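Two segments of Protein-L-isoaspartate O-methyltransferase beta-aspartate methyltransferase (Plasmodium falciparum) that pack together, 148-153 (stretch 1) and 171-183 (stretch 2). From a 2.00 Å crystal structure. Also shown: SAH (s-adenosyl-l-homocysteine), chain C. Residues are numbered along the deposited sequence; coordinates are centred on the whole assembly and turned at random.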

ATOM      1  N   ASN A 148     -13.840  -0.093   5.984  1.00 39.03           N
ATOM      2  CA  ASN A 148     -13.048  -0.727   7.012  1.00 39.81           C
ATOM      3  C   ASN A 148     -12.915  -2.206   6.681  1.00 40.18           C
ATOM      4  O   ASN A 148     -13.910  -2.878   6.421  1.00 40.60           O
ATOM      5  N   ILE A 149     -11.681  -2.704   6.711  1.00 40.77           N
ATOM      6  CA  ILE A 149     -11.376  -4.072   6.306  1.00 41.47           C
ATOM      7  C   ILE A 149     -12.092  -5.098   7.197  1.00 42.76           C
ATOM      8  O   ILE A 149     -12.354  -6.235   6.779  1.00 42.87           O
ATOM      9  N   TYR A 150     -12.403  -4.673   8.424  1.00 44.45           N
ATOM     10  CA  TYR A 150     -13.025  -5.517   9.448  1.00 45.58           C
ATOM     11  C   TYR A 150     -14.548  -5.561   9.295  1.00 47.08           C
ATOM     12  O   TYR A 150     -15.234  -6.257  10.039  1.00 47.29           O
ATOM     13  N   GLN A 151     -15.069  -4.791   8.345  1.00 48.71           N
ATOM     14  CA  GLN A 151     -16.510  -4.735   8.104  1.00 50.14           C
ATOM     15  C   GLN A 151     -16.874  -5.273   6.726  1.00 50.28           C
ATOM     16  O   GLN A 151     -17.828  -4.828   6.107  1.00 50.53           O
ATOM     17  N   VAL A 152     -16.109  -6.261   6.278  1.00 50.84           N
ATOM     18  CA  VAL A 152     -16.288  -6.877   4.976  1.00 51.39           C
ATOM     19  C   VAL A 152     -16.946  -8.240   5.192  1.00 51.81           C
ATOM     20  O   VAL A 152     -16.290  -9.205   5.602  1.00 52.16           O
ATOM     21  N   ASN A 153     -18.250  -8.297   4.927  1.00 51.87           N
ATOM     22  CA  ASN A 153     -19.045  -9.511   5.108  1.00 51.98           C
ATOM     23  C   ASN A 153     -18.769 -10.587   4.056  1.00 52.17           C
ATOM     24  O   ASN A 153     -17.958 -10.384   3.136  1.00 51.62           O
ATOM     25  N   SER A 171      -1.121  -1.047  11.625  1.00 31.32           N
ATOM     26  CA  SER A 171      -0.774  -2.145  12.498  1.00 32.25           C
ATOM     27  C   SER A 171      -1.995  -2.817  13.122  1.00 33.22           C
ATOM     28  O   SER A 171      -2.929  -2.155  13.576  1.00 32.21           O
ATOM     29  N   ALA A 172      -1.952  -4.143  13.153  1.00 34.72           N
ATOM     30  CA  ALA A 172      -3.063  -4.942  13.616  1.00 36.56           C
ATOM     31  C   ALA A 172      -2.713  -5.572  14.956  1.00 38.30           C
ATOM     32  O   ALA A 172      -1.590  -6.063  15.145  1.00 38.96           O
ATOM     33  N   SER A 173      -3.684  -5.576  15.872  1.00 40.11           N
ATOM     34  CA  SER A 173      -3.552  -6.284  17.160  1.00 41.61           C
ATOM     35  C   SER A 173      -3.243  -7.766  16.949  1.00 42.24           C
ATOM     36  O   SER A 173      -2.537  -8.386  17.752  1.00 42.97           O
ATOM     37  N   GLU A 174      -3.785  -8.326  15.866  1.00 43.22           N
ATOM     38  CA  GLU A 174      -3.481  -9.696  15.418  1.00 43.83           C
ATOM     39  C   GLU A 174      -3.825  -9.848  13.931  1.00 43.59           C
ATOM     40  O   GLU A 174      -4.558  -9.022  13.384  1.00 43.85           O
ATOM     41  N   LEU A 175      -3.287 -10.901  13.302  1.00 43.73           N
ATOM     42  CA  LEU A 175      -3.420 -11.176  11.863  1.00 43.96           C
ATOM     43  C   LEU A 175      -4.865 -11.382  11.451  1.00 44.20           C
ATOM     44  O   LEU A 175      -5.438 -12.427  11.757  1.00 44.74           O
ATOM     45  N   PRO A 176      -5.462 -10.407  10.736  1.00 44.42           N
ATOM     46  CA  PRO A 176      -6.883 -10.578  10.474  1.00 44.43           C
ATOM     47  C   PRO A 176      -7.103 -11.715   9.481  1.00 44.40           C
ATOM     48  O   PRO A 176      -6.447 -11.775   8.450  1.00 44.22           O
ATOM     49  N   GLU A 177      -8.004 -12.625   9.823  1.00 44.65           N
ATOM     50  CA  GLU A 177      -8.216 -13.849   9.042  1.00 45.04           C
ATOM     51  C   GLU A 177      -8.795 -13.583   7.640  1.00 44.01           C
ATOM     52  O   GLU A 177      -8.467 -14.298   6.689  1.00 44.36           O
ATOM     53  N   ILE A 178      -9.623 -12.547   7.514  1.00 42.92           N
ATOM     54  CA  ILE A 178     -10.043 -12.045   6.197  1.00 42.30           C
ATOM     55  C   ILE A 178      -8.872 -11.815   5.235  1.00 41.63           C
ATOM     56  O   ILE A 178      -8.927 -12.227   4.068  1.00 41.47           O
ATOM     57  N   LEU A 179      -7.818 -11.153   5.715  1.00 40.08           N
ATOM     58  CA  LEU A 179      -6.671 -10.894   4.859  1.00 38.98           C
ATOM     59  C   LEU A 179      -6.052 -12.217   4.437  1.00 38.81           C
ATOM     60  O   LEU A 179      -5.650 -12.370   3.289  1.00 38.62           O
ATOM     61  N   VAL A 180      -6.030 -13.194   5.346  1.00 39.21           N
ATOM     62  CA  VAL A 180      -5.597 -14.559   4.996  1.00 38.96           C
ATOM     63  C   VAL A 180      -6.511 -15.196   3.945  1.00 38.63           C
ATOM     64  O   VAL A 180      -6.050 -15.927   3.065  1.00 39.15           O
ATOM     65  N   ASP A 181      -7.806 -14.932   4.037  1.00 38.35           N
ATOM     66  CA  ASP A 181      -8.751 -15.503   3.065  1.00 38.65           C
ATOM     67  C   ASP A 181      -8.755 -14.789   1.726  1.00 38.48           C
ATOM     68  O   ASP A 181      -9.135 -15.363   0.715  1.00 39.25           O
ATOM     69  N   LEU A 182      -8.336 -13.530   1.728  1.00 38.36           N
ATOM     70  CA  LEU A 182      -8.319 -12.720   0.516  1.00 37.82           C
ATOM     71  C   LEU A 182      -7.086 -13.043  -0.301  1.00 37.53           C
ATOM     72  O   LEU A 182      -6.985 -12.657  -1.444  1.00 38.29           O
ATOM     73  N   LEU A 183      -6.171 -13.796   0.296  1.00 38.28           N
ATOM     74  CA  LEU A 183      -4.874 -14.058  -0.274  1.00 38.32           C
ATOM     75  C   LEU A 183      -4.898 -15.207  -1.288  1.00 39.76           C
ATOM     76  O   LEU A 183      -5.388 -16.299  -0.991  1.00 40.02           O
TER

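A short loop can dock against a helix without a single direct hydrogen bond between them, provided that its apolar side chains find matching hollows and water takes care of the polar atoms left at the border. The contact between residues 148-153 and 171-183 of this methyltransferase illustrates the principle. The two stretches bury 329 Å² between them, counting both sides, and most of this belongs to three residues: I149 and Y150 on the loop and I178 on the helix.

I149 supplies one of the two main bumps on the loop. Its CA-to-CB bond points toward the second stretch, and with chi1 t and chi2 p the side chain enters a hollow lined by I178, L179 and L182, residues from the i, i+1 and i+4 positions of the helix. CG1 of I149 lies 3.7 Å from CD2 of L179 and 4.2 Å from CG2 of I178, while CD1 of I149 reaches to 4.3 Å from CD1 of L182. L179 starts out sideways, but its m, t rotamer brings its end nearer to the loop; L182, also m, t, points toward it from the start.

The fit is reciprocal. I178 is extended, t at both chi angles, and its CD1 presses back onto the loop, 3.5 Å from CB of V152 and 3.7 Å from the backbone O of I149. The tip of I178 thus rests close to both, while V152, with chi1 t and its CA-to-CB bond also toward the helix, adds a smaller surface. Between Y150 and V152, Q151 points away and takes no part, and N153 likewise turns away.

Y150 extends the contact toward the segment that precedes the helix. Its CA-to-CB bond runs sideways, yet the m rotamer carries the long ring across to P176, the N-cap residue. CE1 of Y150 is 3.9 Å from CB of P176, and OH of Y150 is 3.5 Å from CG of P176, so the proline forms a rigid bump beside the outer part of the ring. Past the hydroxyl end of the ring, CB of A172 lies 4.0 Å from OH of Y150.

Here polarity is handled by solvent. One water accepts a hydrogen bond from OH of Y150 at 2.5 Å and donates to O and OE2 of E174, each 2.7 Å from the water oxygen. A second donates to OH of Y150 at 2.8 Å and accepts from N of S173 at 3.1 Å. The hydroxyl is therefore bridged to the second stretch, to E174 through one water and to S173 through the other.

The loop also holds S-adenosyl-L-homocysteine. N of I149 donates to N1 of the ligand at 3.1 Å, and OD1 of N148 accepts both from N6 of the ligand and from N of Y150, each at 2.8 Å. Adenine recognition thus adjoins the residues whose side chains pack against the second stretch.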

ATOM      1  CB  ASN A 148     -13.723  -0.571   8.375  1.00 39.90           C
ATOM      2  CG  ASN A 148     -12.864  -1.067   9.512  1.00 39.85           C
ATOM      3  OD1 ASN A 148     -12.169  -2.089   9.406  1.00 38.23           O
ATOM      4  ND2 ASN A 148     -12.891  -0.329  10.614  1.00 39.54           N
ATOM      5  CB  ILE A 149      -9.839  -4.302   6.279  1.00 41.30           C
ATOM      6  CG1 ILE A 149      -9.487  -5.677   5.697  1.00 40.67           C
ATOM      7  CG2 ILE A 149      -9.214  -4.124   7.676  1.00 38.88           C
ATOM      8  CD1 ILE A 149      -9.906  -5.893   4.258  1.00 39.03           C
ATOM      9  CB  TYR A 150     -12.672  -5.002  10.852  1.00 45.05           C
ATOM     10  CG  TYR A 150     -11.263  -5.311  11.327  1.00 43.77           C
ATOM     11  CD1 TYR A 150     -10.867  -6.614  11.603  1.00 43.21           C
ATOM     12  CD2 TYR A 150     -10.343  -4.285  11.532  1.00 43.21           C
ATOM     13  CE1 TYR A 150      -9.570  -6.904  12.043  1.00 43.08           C
ATOM     14  CE2 TYR A 150      -9.057  -4.548  11.984  1.00 41.51           C
ATOM     15  CZ  TYR A 150      -8.676  -5.855  12.242  1.00 43.84           C
ATOM     16  OH  TYR A 150      -7.405  -6.108  12.696  1.00 43.36           O
ATOM     17  CB  GLN A 151     -17.019  -3.315   8.295  1.00 50.39           C
ATOM     18  CG  GLN A 151     -16.780  -2.807   9.701  1.00 53.48           C
ATOM     19  CD  GLN A 151     -17.505  -1.511   9.973  1.00 57.25           C
ATOM     20  OE1 GLN A 151     -18.588  -1.507  10.577  1.00 59.10           O
ATOM     21  NE2 GLN A 151     -16.925  -0.398   9.519  1.00 57.69           N
ATOM     22  CB  VAL A 152     -14.935  -6.974   4.198  1.00 51.47           C
ATOM     23  CG1 VAL A 152     -15.059  -7.816   2.934  1.00 51.19           C
ATOM     24  CG2 VAL A 152     -14.406  -5.579   3.845  1.00 51.32           C
ATOM     25  CB  ASN A 153     -20.533  -9.165   5.148  1.00 51.89           C
ATOM     26  CG  ASN A 153     -21.010  -8.492   3.879  1.00 51.65           C
ATOM     27  OD1 ASN A 153     -20.837  -9.017   2.783  1.00 52.23           O
ATOM     28  ND2 ASN A 153     -21.620  -7.324   4.023  1.00 53.49           N
ATOM     29  CB  SER A 171       0.123  -1.630  13.610  1.00 32.21           C
ATOM     30  OG  SER A 171       0.454  -2.680  14.464  1.00 31.82           O
ATOM     31  CB  ALA A 172      -3.369  -6.031  12.607  1.00 36.33           C
ATOM     32  CB  SER A 173      -4.809  -6.089  18.020  1.00 40.95           C
ATOM     33  OG  SER A 173      -5.977  -6.580  17.386  1.00 42.82           O
ATOM     34  CB  GLU A 174      -4.196 -10.760  16.280  1.00 43.92           C
ATOM     35  CG  GLU A 174      -5.711 -10.882  16.070  1.00 46.84           C
ATOM     36  CD  GLU A 174      -6.516  -9.852  16.848  1.00 50.73           C
ATOM     37  OE1 GLU A 174      -6.337  -9.745  18.087  1.00 52.80           O
ATOM     38  OE2 GLU A 174      -7.345  -9.152  16.222  1.00 52.37           O
ATOM     39  CB  LEU A 175      -2.633 -12.441  11.499  1.00 43.52           C
ATOM     40  CG  LEU A 175      -2.119 -12.711  10.074  1.00 43.88           C
ATOM     41  CD1 LEU A 175      -2.351 -14.150   9.721  1.00 40.52           C
ATOM     42  CD2 LEU A 175      -2.727 -11.797   8.992  1.00 44.13           C
ATOM     43  CB  PRO A 176      -7.308  -9.220   9.899  1.00 44.50           C
ATOM     44  CG  PRO A 176      -6.142  -8.276  10.202  1.00 44.20           C
ATOM     45  CD  PRO A 176      -4.950  -9.163  10.135  1.00 44.14           C
ATOM     46  CB  GLU A 177      -9.064 -14.842   9.856  1.00 45.78           C
ATOM     47  CG  GLU A 177      -9.053 -16.290   9.369  1.00 48.93           C
ATOM     48  CD  GLU A 177      -7.654 -16.848   9.084  1.00 53.62           C
ATOM     49  OE1 GLU A 177      -6.661 -16.371   9.690  1.00 55.25           O
ATOM     50  OE2 GLU A 177      -7.557 -17.772   8.236  1.00 55.59           O
ATOM     51  CB  ILE A 178     -10.900 -10.749   6.271  1.00 42.29           C
ATOM     52  CG1 ILE A 178     -11.247 -10.304   4.856  1.00 43.26           C
ATOM     53  CG2 ILE A 178     -10.192  -9.620   7.044  1.00 42.25           C
ATOM     54  CD1 ILE A 178     -12.415  -9.382   4.764  1.00 42.48           C
ATOM     55  CB  LEU A 179      -5.675  -9.907   5.498  1.00 37.73           C
ATOM     56  CG  LEU A 179      -6.254  -8.503   5.795  1.00 36.73           C
ATOM     57  CD1 LEU A 179      -5.313  -7.616   6.561  1.00 35.20           C
ATOM     58  CD2 LEU A 179      -6.704  -7.789   4.546  1.00 34.34           C
ATOM     59  CB  VAL A 180      -5.455 -15.477   6.259  1.00 39.36           C
ATOM     60  CG1 VAL A 180      -5.362 -16.964   5.885  1.00 39.08           C
ATOM     61  CG2 VAL A 180      -4.259 -15.065   7.063  1.00 39.04           C
ATOM     62  CB  ASP A 181     -10.166 -15.539   3.652  1.00 38.69           C
ATOM     63  CG  ASP A 181     -10.285 -16.522   4.809  1.00 38.57           C
ATOM     64  OD1 ASP A 181      -9.384 -17.383   4.962  1.00 38.93           O
ATOM     65  OD2 ASP A 181     -11.262 -16.417   5.561  1.00 38.34           O
ATOM     66  CB  LEU A 182      -8.396 -11.231   0.861  1.00 37.43           C
ATOM     67  CG  LEU A 182      -9.755 -10.658   1.285  1.00 37.08           C
ATOM     68  CD1 LEU A 182      -9.642  -9.161   1.482  1.00 36.05           C
ATOM     69  CD2 LEU A 182     -10.876 -10.961   0.294  1.00 38.61           C
ATOM     70  CB  LEU A 183      -3.895 -14.339   0.873  1.00 38.76           C
ATOM     71  CG  LEU A 183      -2.385 -14.369   0.637  1.00 37.74           C
ATOM     72  CD1 LEU A 183      -1.903 -13.029   0.073  1.00 38.93           C
ATOM     73  CD2 LEU A 183      -1.677 -14.709   1.940  1.00 37.16           C
TER
HETATM   74  N   SAH C 301      -0.325   3.767   2.873  1.00 26.69           N
HETATM   75  CA  SAH C 301      -0.812   4.971   3.593  1.00 25.82           C
HETATM   76  CB  SAH C 301      -0.763   4.712   5.077  1.00 25.87           C
HETATM   77  CG  SAH C 301      -1.674   5.710   5.778  1.00 26.37           C
HETATM   78  SD  SAH C 301      -1.686   5.457   7.555  1.00 30.06           S
HETATM   79  C   SAH C 301      -0.041   6.247   3.237  1.00 26.11           C
HETATM   80  O   SAH C 301       1.190   6.206   3.191  1.00 24.73           O
HETATM   81  OXT SAH C 301      -0.641   7.324   2.987  1.00 24.57           O
HETATM   82  C5' SAH C 301      -2.798   4.029   7.568  1.00 30.80           C
HETATM   83  C4' SAH C 301      -4.218   4.278   7.058  1.00 30.88           C
HETATM   84  O4' SAH C 301      -4.986   3.172   7.442  1.00 32.06           O
HETATM   85  C3' SAH C 301      -4.944   5.502   7.598  1.00 30.09           C
HETATM   86  O3' SAH C 301      -5.307   6.339   6.512  1.00 28.25           O
HETATM   87  C2' SAH C 301      -6.157   4.942   8.326  1.00 30.61           C
HETATM   88  O2' SAH C 301      -7.298   5.757   8.176  1.00 30.16           O
HETATM   89  C1' SAH C 301      -6.323   3.602   7.640  1.00 30.67           C
HETATM   90  N9  SAH C 301      -7.003   2.551   8.430  1.00 31.12           N
HETATM   91  C8  SAH C 301      -6.866   2.330   9.770  1.00 31.73           C
HETATM   92  N7  SAH C 301      -7.609   1.247  10.094  1.00 32.36           N
HETATM   93  C5  SAH C 301      -8.241   0.785   8.992  1.00 29.82           C
HETATM   94  C6  SAH C 301      -9.138  -0.267   8.777  1.00 31.26           C
HETATM   95  N6  SAH C 301      -9.549  -1.068   9.752  1.00 29.90           N
HETATM   96  N1  SAH C 301      -9.594  -0.511   7.507  1.00 32.96           N
HETATM   97  C2  SAH C 301      -9.194   0.301   6.463  1.00 30.97           C
HETATM   98  N3  SAH C 301      -8.327   1.337   6.705  1.00 30.07           N
HETATM   99  C4  SAH C 301      -7.852   1.587   7.944  1.00 29.94           C
HETATM  100  O   HOH W   1      -7.214  -8.381  13.613  1.00 40.75           O
HETATM  101  O   HOH W   2      -6.232  -4.403  14.618  1.00 42.39           O